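Local coordinates for Ice-binding protein (Colwellia, PDB 3WP9), which binds to the surface of ice crystals, inhibits their growth and keeps small ice grains from recrystallizing into larger ones, at residues 120-125 / 142-147; 169-174 / 181-186; 96-101 / 116-121; 194-199 / 211-216. One frame throughout, in Å; residues are numbered along the deposited sequence.

The four contacts follow the coils of a right-handed beta-helix. Interactions 1 and 3 share Val120 and Asn121, and their centres lie about 10 Å apart. Interaction 1 joins interaction 2, also about 10 Å away between centres, because strands 144-146 and 171-173 are neighbours in one parallel sheet; Leu144 O and Ala172 N are 2.8 Å apart there. Interaction 2 looks across the interior of the helix and touches interaction 4 where Gly174 O meets Thr195 OG1 at 2.6 Å. Interaction 4 alone holds part of an ice-binding motif, assigned by similarity. Interaction 3 is farthest from it, with about 25 Å between the centres.

Interaction 1. Residues 120-125 / 142-147; sequences VNISTD and GNLNQA
Asn121 and Asn145 stand side by side on two parallel strands and point the same way, their amide planes 30° apart. Asn121 OD1 leans over its neighbour, 3.4 Å from Asn145 CB. Chi1 of Asn121 (-65°) sets CG beside the backbone N, and OD1 from there meets a water that sits between the two residues. This water accepts from Asn145 ND2 and probably donates to Asn121 OD1, each at 2.9 Å; ND2 is also bonded to Tyr170 OH.

The other face is buried and mostly aliphatic, lined by Val120, Ile122 and Leu144, with Gln146 as its polar member. Val120 and Leu144 cross obliquely, with Val120 CG1 3.8 Å from Leu144 CD1. The same methyl of Leu144 lies 4.3 Å from Ile122 CD1, so it touches two residues of the opposing strand. Ile122 meets Gln146 through the aliphatic part of the glutamine, Ile122 CB lying 4.1 Å from Gln146 CG. The Gln146 chain is extended and hands its NE2 on to Ser178 O. At the far end Ala147 CB comes up against Ile122 O.

Four backbone bonds hold the strands in register. Val120 N gives to Asn143 O and Ile122 N to Asn145 O, while Asn145 N and Ala147 N return bonds to Val120 O and Ile122 O. The strand axes approach to 4.7 Å and diverge by 13°. Residues in register on successive coils stack into ladders, here an asparagine ladder outside and core side chains inside, as is characteristic of the right-handed parallel beta-helix.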
loop_
_atom_site.group_PDB
_atom_site.type_symbol
_atom_site.label_atom_id
_atom_site.label_comp_id
_atom_site.label_asym_id
_atom_site.label_seq_id
_atom_site.Cartn_x
_atom_site.Cartn_y
_atom_site.Cartn_z
ATOM N N VAL A 120 -8.418 -9.898 8.133
ATOM C CA VAL A 120 -8.543 -8.750 8.995
ATOM C C VAL A 120 -9.514 -7.851 8.277
ATOM O O VAL A 120 -9.419 -7.636 7.084
ATOM C CB VAL A 120 -7.216 -8.043 9.213
ATOM C CG1 VAL A 120 -7.386 -6.616 9.783
ATOM C CG2 VAL A 120 -6.353 -8.910 10.210
ATOM N N ASN A 121 -10.430 -7.349 9.070
ATOM C CA ASN A 121 -11.453 -6.418 8.561
ATOM C C ASN A 121 -11.390 -5.121 9.312
ATOM O O ASN A 121 -11.276 -5.067 10.526
ATOM C CB ASN A 121 -12.825 -6.995 8.753
ATOM C CG ASN A 121 -13.017 -8.228 7.944
ATOM O OD1 ASN A 121 -12.994 -8.178 6.743
ATOM N ND2 ASN A 121 -13.183 -9.371 8.613
ATOM N N ILE A 122 -11.502 -4.083 8.549
ATOM C CA ILE A 122 -11.706 -2.733 9.146
ATOM C C ILE A 122 -13.194 -2.314 8.901
ATOM O O ILE A 122 -13.487 -1.712 7.845
ATOM C CB ILE A 122 -10.771 -1.726 8.480
ATOM C CG1 ILE A 122 -9.273 -2.013 8.752
ATOM C CG2 ILE A 122 -10.995 -0.366 9.109
ATOM C CD1 ILE A 122 -8.327 -1.345 7.824
ATOM N N SER A 123 -14.109 -2.714 9.796
ATOM C CA SER A 123 -15.543 -2.596 9.551
ATOM C C SER A 123 -16.020 -1.264 10.140
ATOM O O SER A 123 -17.147 -0.902 9.819
ATOM C CB SER A 123 -16.382 -3.702 10.212
ATOM O OG SER A 123 -15.947 -4.989 9.734
ATOM N N THR A 124 -15.241 -0.613 11.001
ATOM C CA THR A 124 -15.546 0.774 11.496
ATOM C C THR A 124 -14.185 1.487 11.649
ATOM O O THR A 124 -13.122 0.866 11.409
ATOM C CB THR A 124 -16.363 0.756 12.827
ATOM O OG1 THR A 124 -15.568 0.076 13.862
ATOM C CG2 THR A 124 -17.691 0.114 12.700
ATOM N N ASP A 125 -14.112 2.794 11.921
ATOM C CA ASP A 125 -12.841 3.441 11.837
ATOM C C ASP A 125 -11.842 2.859 12.852
ATOM O O ASP A 125 -12.239 2.497 13.958
ATOM C CB ASP A 125 -12.962 4.956 12.017
ATOM C CG ASP A 125 -13.763 5.584 10.931
ATOM O OD1 ASP A 125 -14.165 4.894 9.958
ATOM O OD2 ASP A 125 -14.074 6.796 11.090
ATOM N N GLY A 142 -4.444 -13.836 6.117
ATOM C CA GLY A 142 -5.632 -13.860 5.298
ATOM C C GLY A 142 -5.673 -12.598 4.394
ATOM O O GLY A 142 -4.644 -12.055 3.934
ATOM N N ASN A 143 -6.911 -12.108 4.144
ATOM C CA ASN A 143 -7.091 -10.952 3.280
ATOM C C ASN A 143 -7.344 -9.769 4.191
ATOM O O ASN A 143 -7.769 -9.977 5.333
ATOM C CB ASN A 143 -8.360 -11.130 2.472
ATOM C CG ASN A 143 -8.330 -12.455 1.680
ATOM O OD1 ASN A 143 -7.350 -12.717 0.998
ATOM N ND2 ASN A 143 -9.335 -13.281 1.858
ATOM N N LEU A 144 -7.040 -8.622 3.655
ATOM C CA LEU A 144 -7.313 -7.314 4.363
ATOM C C LEU A 144 -8.485 -6.627 3.627
ATOM O O LEU A 144 -8.349 -6.313 2.445
ATOM C CB LEU A 144 -6.082 -6.481 4.390
ATOM C CG LEU A 144 -6.323 -5.044 4.895
ATOM C CD1 LEU A 144 -6.892 -5.122 6.352
ATOM C CD2 LEU A 144 -4.975 -4.250 4.715
ATOM N N ASN A 145 -9.592 -6.430 4.353
ATOM C CA ASN A 145 -10.807 -5.767 3.805
ATOM C C ASN A 145 -11.103 -4.484 4.610
ATOM O O ASN A 145 -11.171 -4.547 5.821
ATOM C CB ASN A 145 -12.030 -6.673 3.835
ATOM C CG ASN A 145 -12.135 -7.512 2.584
ATOM O OD1 ASN A 145 -12.620 -7.032 1.478
ATOM N ND2 ASN A 145 -11.721 -8.748 2.705
ATOM N N GLN A 146 -11.268 -3.351 3.917
ATOM C CA GLN A 146 -11.750 -2.117 4.600
ATOM C C GLN A 146 -13.185 -1.854 4.059
ATOM O O GLN A 146 -13.421 -1.801 2.835
ATOM C CB GLN A 146 -10.830 -0.978 4.275
ATOM C CG GLN A 146 -11.299 0.313 4.997
ATOM C CD GLN A 146 -10.373 1.437 4.758
ATOM O OE1 GLN A 146 -9.790 1.600 3.674
ATOM N NE2 GLN A 146 -10.208 2.299 5.819
ATOM N N ALA A 147 -14.110 -1.651 4.976
ATOM C CA ALA A 147 -15.521 -1.404 4.623
ATOM C C ALA A 147 -15.724 -0.002 4.033
ATOM O O ALA A 147 -14.897 0.928 4.219
ATOM C CB ALA A 147 -16.448 -1.618 5.791
HETATM O O HOH W 1 -10.917 -9.732 5.360
#

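Interaction 2. Residues 169-174 / 181-186; sequences GYTALG and GIVLSK
Tyr170 brings only its backbone near the other segment, its CA lying 4.2 Å from Ser185 OG, while its ring is turned away. At the edge of that ring, in its plane, sits Ala172 N, two residues further on. Segment 181-186 covers neither ring face; the tyrosine side chain packs instead on Thr187 and Leu188.

Thr171 and Val183 carry the contact, reaching toward each other tip to tip. Val183 CG1, anti to the backbone N (chi1 -171°), is the methyl that does the touching. It lies 3.6 Å from Thr171 OG1 and 4.1 Å from Thr171 CG2, and so faces both branches of the threonine. Strands 171-173 and 182-185 belong to two different sheets of the right-handed beta-helix, and these side chains meet across its interior, with Leu144 and Ile189 packing beside Thr171. No hydrogen bond links the two segments.

The hydroxyl of Thr171 is buried here without a polar partner in the model. Its nearest polar neighbour across the contact is Ser185 OG, 4.0 Å from Thr171 OG1. Ser185 OG, anti to its own backbone N, is bonded instead to Leu188 O. It also stands 3.5 Å from Gly169 O, an oxygen that accepts a hydrogen bond from Thr187 OG1. Just beyond, Lys186 leads its chain away from segment 169-174, toward a cation-pi contact with Tyr85 of helix 71-89.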
loop_
_atom_site.group_PDB
_atom_site.type_symbol
_atom_site.label_atom_id
_atom_site.label_comp_id
_atom_site.label_asym_id
_atom_site.label_seq_id
_atom_site.Cartn_x
_atom_site.Cartn_y
_atom_site.Cartn_z
ATOM N N GLY A 169 -2.981 -12.599 1.545
ATOM C CA GLY A 169 -4.111 -12.705 0.609
ATOM C C GLY A 169 -4.219 -11.524 -0.284
ATOM O O GLY A 169 -3.195 -11.080 -0.864
ATOM N N TYR A 170 -5.449 -11.019 -0.499
ATOM C CA TYR A 170 -5.584 -9.788 -1.283
ATOM C C TYR A 170 -5.865 -8.661 -0.252
ATOM O O TYR A 170 -6.248 -8.910 0.855
ATOM C CB TYR A 170 -6.741 -9.834 -2.272
ATOM C CG TYR A 170 -8.106 -10.140 -1.622
ATOM C CD1 TYR A 170 -8.809 -9.135 -0.947
ATOM C CD2 TYR A 170 -8.677 -11.397 -1.659
ATOM C CE1 TYR A 170 -10.027 -9.377 -0.356
ATOM C CE2 TYR A 170 -9.903 -11.684 -1.055
ATOM C CZ TYR A 170 -10.610 -10.703 -0.383
ATOM O OH TYR A 170 -11.820 -10.931 0.320
ATOM N N THR A 171 -5.729 -7.461 -0.730
ATOM C CA THR A 171 -6.215 -6.245 0.015
ATOM C C THR A 171 -7.353 -5.620 -0.833
ATOM O O THR A 171 -7.143 -5.412 -2.048
ATOM C CB THR A 171 -5.058 -5.283 0.088
ATOM O OG1 THR A 171 -4.038 -5.891 0.872
ATOM C CG2 THR A 171 -5.527 -4.016 0.809
ATOM N N ALA A 172 -8.522 -5.380 -0.226
ATOM C CA ALA A 172 -9.673 -4.804 -0.918
ATOM C C ALA A 172 -10.190 -3.671 -0.007
ATOM O O ALA A 172 -10.654 -3.928 1.075
ATOM C CB ALA A 172 -10.766 -5.858 -1.214
ATOM N N LEU A 173 -10.171 -2.471 -0.556
ATOM C CA LEU A 173 -10.716 -1.315 0.175
ATOM C C LEU A 173 -12.009 -0.912 -0.519
ATOM O O LEU A 173 -12.083 -0.870 -1.778
ATOM C CB LEU A 173 -9.663 -0.204 0.059
ATOM C CG LEU A 173 -8.183 -0.542 0.402
ATOM C CD1 LEU A 173 -7.374 0.747 0.329
ATOM C CD2 LEU A 173 -8.130 -1.168 1.788
ATOM N N GLY A 174 -13.000 -0.596 0.293
ATOM C CA GLY A 174 -14.353 -0.235 -0.117
ATOM C C GLY A 174 -14.388 1.163 -0.750
ATOM O O GLY A 174 -13.371 1.694 -1.198
ATOM N N GLY A 181 -0.939 3.874 4.890
ATOM C CA GLY A 181 0.134 2.954 5.138
ATOM C C GLY A 181 0.712 2.276 3.913
ATOM O O GLY A 181 0.325 2.542 2.778
ATOM N N ILE A 182 1.740 1.432 4.175
ATOM C CA ILE A 182 2.447 0.780 3.110
ATOM C C ILE A 182 1.803 -0.578 2.959
ATOM O O ILE A 182 1.847 -1.386 3.839
ATOM C CB ILE A 182 3.977 0.673 3.468
ATOM C CG1 ILE A 182 4.566 2.106 3.798
ATOM C CG2 ILE A 182 4.755 -0.068 2.364
ATOM C CD1 ILE A 182 4.563 3.113 2.707
ATOM N N VAL A 183 1.182 -0.867 1.801
ATOM C CA VAL A 183 0.563 -2.180 1.566
ATOM C C VAL A 183 1.510 -3.037 0.745
ATOM O O VAL A 183 1.839 -2.700 -0.427
ATOM C CB VAL A 183 -0.764 -2.047 0.836
ATOM C CG1 VAL A 183 -1.525 -3.363 0.761
ATOM C CG2 VAL A 183 -1.645 -1.033 1.587
ATOM N N LEU A 184 2.016 -4.036 1.434
ATOM C CA LEU A 184 2.890 -5.133 0.828
ATOM C C LEU A 184 1.988 -6.326 0.654
ATOM O O LEU A 184 1.758 -7.140 1.546
ATOM C CB LEU A 184 4.081 -5.451 1.740
ATOM C CG LEU A 184 5.020 -4.241 1.748
ATOM C CD1 LEU A 184 5.772 -4.327 3.071
ATOM C CD2 LEU A 184 5.967 -4.247 0.525
ATOM N N SER A 185 1.312 -6.381 -0.495
ATOM C CA SER A 185 0.326 -7.463 -0.735
ATOM C C SER A 185 0.983 -8.567 -1.545
ATOM O O SER A 185 1.657 -8.271 -2.528
ATOM C CB SER A 185 -0.853 -6.938 -1.609
ATOM O OG SER A 185 -1.802 -7.974 -1.775
ATOM N N LYS A 186 0.721 -9.779 -1.157
ATOM C CA LYS A 186 1.260 -10.931 -1.906
ATOM C C LYS A 186 0.525 -11.096 -3.220
ATOM O O LYS A 186 1.045 -11.727 -4.179
ATOM C CB LYS A 186 1.170 -12.186 -1.042
ATOM C CG LYS A 186 1.722 -13.454 -1.736
ATOM C CD LYS A 186 3.060 -13.917 -1.195
ATOM C CE LYS A 186 4.152 -12.988 -1.681
ATOM N NZ LYS A 186 5.561 -13.548 -1.779
#

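Interaction 3. Residues 96-101 / 116-121; sequences HTELGT and WSSDVN
Glu98 turns its carboxylate back onto Ser117 and takes two hydrogen bonds there. Ser117 N reaches OE1 at 2.9 Å on the syn lone pair, and Ser117 OG gives to OE2 at 2.7 Å, also on the syn side but 35° out of the carboxylate plane. The bend at chi2 of Glu98 (-51°) folds the chain back for this. A water then donates to both Glu98 OE1 and Ser118 OG. With an alanine at Glu98, Ser117 N and OG would probably be left without their acceptor, and the water would lose one of its two anchors.

The indole makes its own polar bond: Trp116 NE1 gives a nearly straight hydrogen bond to Leu99 O at 2.8 Å, in the ring plane and on a carbonyl lone pair.

Round the ring, Leu99 CB, 4.1 Å from Trp116 CZ2, and Val120 CG2, 3.3 Å above the plane and offset toward the rim, make the apolar contacts, and the backbone N of Glu98 lies over the face opposite Val120 CG2.

Strand 96-97 is an edge strand of its parallel sheet, beside strand 112-116, while Trp116 packs on Met138 and Ile140 of strand 136-140.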
loop_
_atom_site.group_PDB
_atom_site.type_symbol
_atom_site.label_atom_id
_atom_site.label_comp_id
_atom_site.label_asym_id
_atom_site.label_seq_id
_atom_site.Cartn_x
_atom_site.Cartn_y
_atom_site.Cartn_z
ATOM N N HIS A 96 0.857 -8.433 19.761
ATOM C CA HIS A 96 -0.520 -8.894 19.871
ATOM C C HIS A 96 -0.802 -9.901 18.794
ATOM O O HIS A 96 -0.349 -9.754 17.642
ATOM C CB HIS A 96 -1.510 -7.716 19.774
ATOM C CG HIS A 96 -1.185 -6.579 20.707
ATOM N ND1 HIS A 96 -0.317 -5.553 20.368
ATOM C CD2 HIS A 96 -1.598 -6.318 21.970
ATOM C CE1 HIS A 96 -0.190 -4.726 21.390
ATOM N NE2 HIS A 96 -0.985 -5.149 22.360
ATOM N N THR A 97 -1.567 -10.899 19.147
ATOM C CA THR A 97 -1.932 -11.922 18.214
ATOM C C THR A 97 -3.426 -12.083 18.229
ATOM O O THR A 97 -4.044 -12.193 19.320
ATOM C CB THR A 97 -1.197 -13.253 18.543
ATOM O OG1 THR A 97 -1.673 -13.708 19.816
ATOM C CG2 THR A 97 0.275 -13.006 18.643
ATOM N N GLU A 98 -4.045 -12.081 17.044
ATOM C CA GLU A 98 -5.487 -12.364 16.904
ATOM C C GLU A 98 -6.356 -11.262 17.588
ATOM O O GLU A 98 -7.414 -11.542 18.092
ATOM C CB GLU A 98 -5.906 -13.756 17.455
ATOM C CG GLU A 98 -5.048 -14.976 17.081
ATOM C CD GLU A 98 -4.734 -15.200 15.599
ATOM O OE1 GLU A 98 -5.140 -14.480 14.669
ATOM O OE2 GLU A 98 -3.982 -16.134 15.312
ATOM N N LEU A 99 -5.841 -10.065 17.599
ATOM C CA LEU A 99 -6.531 -8.937 18.206
ATOM C C LEU A 99 -7.892 -8.750 17.550
ATOM O O LEU A 99 -8.007 -8.658 16.301
ATOM C CB LEU A 99 -5.698 -7.697 18.051
ATOM C CG LEU A 99 -6.154 -6.409 18.711
ATOM C CD1 LEU A 99 -6.259 -6.641 20.204
ATOM C CD2 LEU A 99 -5.058 -5.404 18.465
ATOM N N GLY A 100 -8.932 -8.707 18.371
ATOM C CA GLY A 100 -10.295 -8.526 17.837
ATOM C C GLY A 100 -10.804 -9.709 17.072
ATOM O O GLY A 100 -11.767 -9.610 16.374
ATOM N N THR A 101 -10.144 -10.862 17.187
ATOM C CA THR A 101 -10.334 -12.002 16.250
ATOM C C THR A 101 -10.384 -11.558 14.745
ATOM O O THR A 101 -11.117 -12.143 13.930
ATOM C CB THR A 101 -11.555 -12.921 16.567
ATOM O OG1 THR A 101 -12.756 -12.186 16.349
ATOM C CG2 THR A 101 -11.544 -13.440 17.997
ATOM N N TRP A 116 -2.105 -11.737 12.711
ATOM C CA TRP A 116 -3.357 -12.422 12.620
ATOM C C TRP A 116 -3.148 -13.607 11.710
ATOM O O TRP A 116 -2.561 -13.455 10.626
ATOM C CB TRP A 116 -4.445 -11.550 11.966
ATOM C CG TRP A 116 -4.888 -10.398 12.860
ATOM C CD1 TRP A 116 -5.937 -10.412 13.766
ATOM C CD2 TRP A 116 -4.315 -9.116 12.909
ATOM N NE1 TRP A 116 -6.031 -9.161 14.387
ATOM C CE2 TRP A 116 -5.063 -8.351 13.864
ATOM C CE3 TRP A 116 -3.253 -8.501 12.227
ATOM C CZ2 TRP A 116 -4.755 -7.033 14.142
ATOM C CZ3 TRP A 116 -2.930 -7.174 12.534
ATOM C CH2 TRP A 116 -3.697 -6.458 13.487
ATOM N N SER A 117 -3.720 -14.702 12.117
ATOM C CA SER A 117 -3.643 -15.929 11.323
ATOM C C SER A 117 -4.922 -16.058 10.438
ATOM O O SER A 117 -5.175 -17.062 9.793
ATOM C CB SER A 117 -3.457 -17.130 12.258
ATOM O OG SER A 117 -4.633 -17.392 13.016
ATOM N N SER A 118 -5.658 -14.964 10.341
ATOM C CA SER A 118 -6.975 -14.913 9.759
ATOM C C SER A 118 -6.978 -13.725 8.781
ATOM O O SER A 118 -5.993 -13.000 8.632
ATOM C CB SER A 118 -8.032 -14.592 10.896
ATOM O OG SER A 118 -7.736 -13.341 11.618
ATOM N N ASP A 119 -8.158 -13.512 8.229
ATOM C CA ASP A 119 -8.462 -12.233 7.565
ATOM C C ASP A 119 -8.527 -11.114 8.642
ATOM O O ASP A 119 -8.755 -11.357 9.869
ATOM C CB ASP A 119 -9.869 -12.337 6.960
ATOM C CG ASP A 119 -9.998 -13.395 5.870
ATOM O OD1 ASP A 119 -9.023 -13.729 5.177
ATOM O OD2 ASP A 119 -11.138 -13.872 5.654
ATOM N N VAL A 120 -8.418 -9.898 8.133
ATOM C CA VAL A 120 -8.543 -8.750 8.995
ATOM C C VAL A 120 -9.514 -7.851 8.277
ATOM O O VAL A 120 -9.419 -7.636 7.084
ATOM C CB VAL A 120 -7.216 -8.043 9.213
ATOM C CG1 VAL A 120 -7.386 -6.616 9.783
ATOM C CG2 VAL A 120 -6.353 -8.910 10.210
ATOM N N ASN A 121 -10.430 -7.349 9.070
ATOM C CA ASN A 121 -11.453 -6.418 8.561
ATOM C C ASN A 121 -11.390 -5.121 9.312
ATOM O O ASN A 121 -11.276 -5.067 10.526
ATOM C CB ASN A 121 -12.825 -6.995 8.753
ATOM C CG ASN A 121 -13.017 -8.228 7.944
ATOM O OD1 ASN A 121 -12.994 -8.178 6.743
ATOM N ND2 ASN A 121 -13.183 -9.371 8.613
HETATM O O HOH W 2 -7.754 -13.576 14.325
HETATM O O HOH W 3 -11.273 -13.491 10.830
#

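Interaction 4. Residues 194-199 / 211-216; sequences GTTVNG and KNTINA
Thr195 O is gripped by two donors of the neighbouring coil, Asn212 ND2 and Thr213 N, which reach it at 3.2 Å each from opposite faces of its carbonyl plane. The amide comes in well bent, at a C=O...donor angle of 111°. Asn212 is itself held by Gln210 N, which binds its OD1.

Strands 196-198 and 213-215 lie on successive coils of the right-handed beta-helix, parallel to within 2°, and Gly194, Thr195 and Thr196 belong to an ice-binding motif assigned by similarity. Backbone bonds continue the ladder: Val197 N to Thr213 O, Asn215 N to Val197 O and Gly199 N to Asn215 O.

On the face of Asn198 and Asn215 the amides lie side by side, their planes 22° apart. Asn198 CG stands anti to the carbonyl carbon, beside the backbone N, and OD1 from there meets its neighbour. Asn215 ND2 gives a hydrogen bond to Asn198 OD1 at 2.9 Å, with the acceptor in the plane of the donor amide, while Asn198 ND2 turns to Glu180 OE2. An alanine in place of Asn198 would probably leave both Asn215 ND2 and Glu180 OE2 without a mate.

The opposite face is apolar: Ile214 CD1 lies 3.8 Å from Val197 CG2.

Thr196 and Thr213 also stand side by side, and one water is shared by their hydroxyls, 3.0 Å from Thr196 OG1 and 2.8 Å from Thr213 OG1; the same water donates to Gly194 O at 2.9 Å.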
loop_
_atom_site.group_PDB
_atom_site.type_symbol
_atom_site.label_atom_id
_atom_site.label_comp_id
_atom_site.label_asym_id
_atom_site.label_seq_id
_atom_site.Cartn_x
_atom_site.Cartn_y
_atom_site.Cartn_z
ATOM N N GLY A 194 -13.699 6.181 -5.315
ATOM C CA GLY A 194 -13.635 7.385 -4.485
ATOM C C GLY A 194 -12.725 7.358 -3.296
ATOM O O GLY A 194 -12.482 8.427 -2.636
ATOM N N THR A 195 -12.142 6.205 -2.983
ATOM C CA THR A 195 -11.301 6.097 -1.807
ATOM C C THR A 195 -9.961 6.840 -1.963
ATOM O O THR A 195 -9.411 6.980 -3.052
ATOM C CB THR A 195 -11.104 4.584 -1.519
ATOM O OG1 THR A 195 -12.362 4.118 -1.037
ATOM C CG2 THR A 195 -9.979 4.228 -0.511
ATOM N N THR A 196 -9.467 7.301 -0.802
ATOM C CA THR A 196 -8.160 7.930 -0.793
ATOM C C THR A 196 -7.166 7.029 -0.045
ATOM O O THR A 196 -7.519 6.390 0.992
ATOM C CB THR A 196 -8.262 9.187 0.074
ATOM O OG1 THR A 196 -9.130 10.095 -0.598
ATOM C CG2 THR A 196 -6.842 9.854 0.255
ATOM N N VAL A 197 -5.973 6.919 -0.630
ATOM C CA VAL A 197 -4.952 6.195 0.062
ATOM C C VAL A 197 -3.734 7.165 0.244
ATOM O O VAL A 197 -3.280 7.747 -0.714
ATOM C CB VAL A 197 -4.469 4.984 -0.767
ATOM C CG1 VAL A 197 -3.224 4.376 -0.086
ATOM C CG2 VAL A 197 -5.647 4.007 -0.925
ATOM N N ASN A 198 -3.237 7.280 1.475
ATOM C CA ASN A 198 -1.945 7.932 1.694
ATOM C C ASN A 198 -0.972 6.847 2.078
ATOM O O ASN A 198 -1.088 6.252 3.171
ATOM C CB ASN A 198 -2.089 8.911 2.875
ATOM C CG ASN A 198 -2.949 10.103 2.503
ATOM O OD1 ASN A 198 -2.664 10.800 1.545
ATOM N ND2 ASN A 198 -4.070 10.296 3.244
ATOM N N GLY A 199 -0.105 6.510 1.145
ATOM C CA GLY A 199 0.593 5.269 1.264
ATOM C C GLY A 199 1.221 4.822 -0.003
ATOM O O GLY A 199 1.391 5.593 -0.946
ATOM N N LYS A 211 -11.529 5.497 -9.615
ATOM C CA LYS A 211 -11.743 6.921 -9.218
ATOM C C LYS A 211 -11.080 7.298 -7.845
ATOM O O LYS A 211 -11.770 7.746 -6.932
ATOM C CB LYS A 211 -13.211 7.298 -9.234
ATOM C CG LYS A 211 -13.828 7.007 -10.615
ATOM C CD LYS A 211 -15.286 7.368 -10.656
ATOM C CE LYS A 211 -15.851 7.350 -12.069
ATOM N NZ LYS A 211 -17.354 7.230 -12.026
ATOM N N ASN A 212 -9.785 7.014 -7.700
ATOM C CA ASN A 212 -9.174 7.185 -6.365
ATOM C C ASN A 212 -8.145 8.338 -6.404
ATOM O O ASN A 212 -7.758 8.786 -7.437
ATOM C CB ASN A 212 -8.392 5.952 -5.971
ATOM C CG ASN A 212 -9.288 4.698 -5.956
ATOM O OD1 ASN A 212 -9.005 3.695 -6.683
ATOM N ND2 ASN A 212 -10.303 4.727 -5.083
ATOM N N THR A 213 -7.825 8.715 -5.186
ATOM C CA THR A 213 -6.691 9.642 -4.978
ATOM C C THR A 213 -5.699 8.813 -4.216
ATOM O O THR A 213 -5.967 8.349 -3.093
ATOM C CB THR A 213 -7.159 10.746 -4.082
ATOM O OG1 THR A 213 -8.224 11.470 -4.733
ATOM C CG2 THR A 213 -5.963 11.728 -3.797
ATOM N N ILE A 214 -4.551 8.568 -4.840
ATOM C CA ILE A 214 -3.525 7.797 -4.247
ATOM C C ILE A 214 -2.290 8.717 -4.076
ATOM O O ILE A 214 -1.728 9.158 -5.111
ATOM C CB ILE A 214 -3.143 6.570 -5.118
ATOM C CG1 ILE A 214 -4.417 5.747 -5.570
ATOM C CG2 ILE A 214 -2.119 5.703 -4.395
ATOM C CD1 ILE A 214 -5.221 5.011 -4.530
ATOM N N ASN A 215 -1.902 8.937 -2.804
ATOM C CA ASN A 215 -0.775 9.880 -2.527
ATOM C C ASN A 215 0.416 9.184 -1.896
ATOM O O ASN A 215 0.231 8.434 -0.912
ATOM C CB ASN A 215 -1.233 10.907 -1.507
ATOM C CG ASN A 215 -2.417 11.746 -1.951
ATOM O OD1 ASN A 215 -2.453 12.216 -3.072
ATOM N ND2 ASN A 215 -3.365 11.956 -1.059
ATOM N N ALA A 216 1.637 9.457 -2.402
ATOM C CA ALA A 216 2.793 8.993 -1.646
ATOM C C ALA A 216 2.713 9.562 -0.204
ATOM O O ALA A 216 2.181 10.665 0.015
ATOM C CB ALA A 216 4.086 9.398 -2.310
HETATM O O HOH W 4 -10.396 10.277 -3.349
#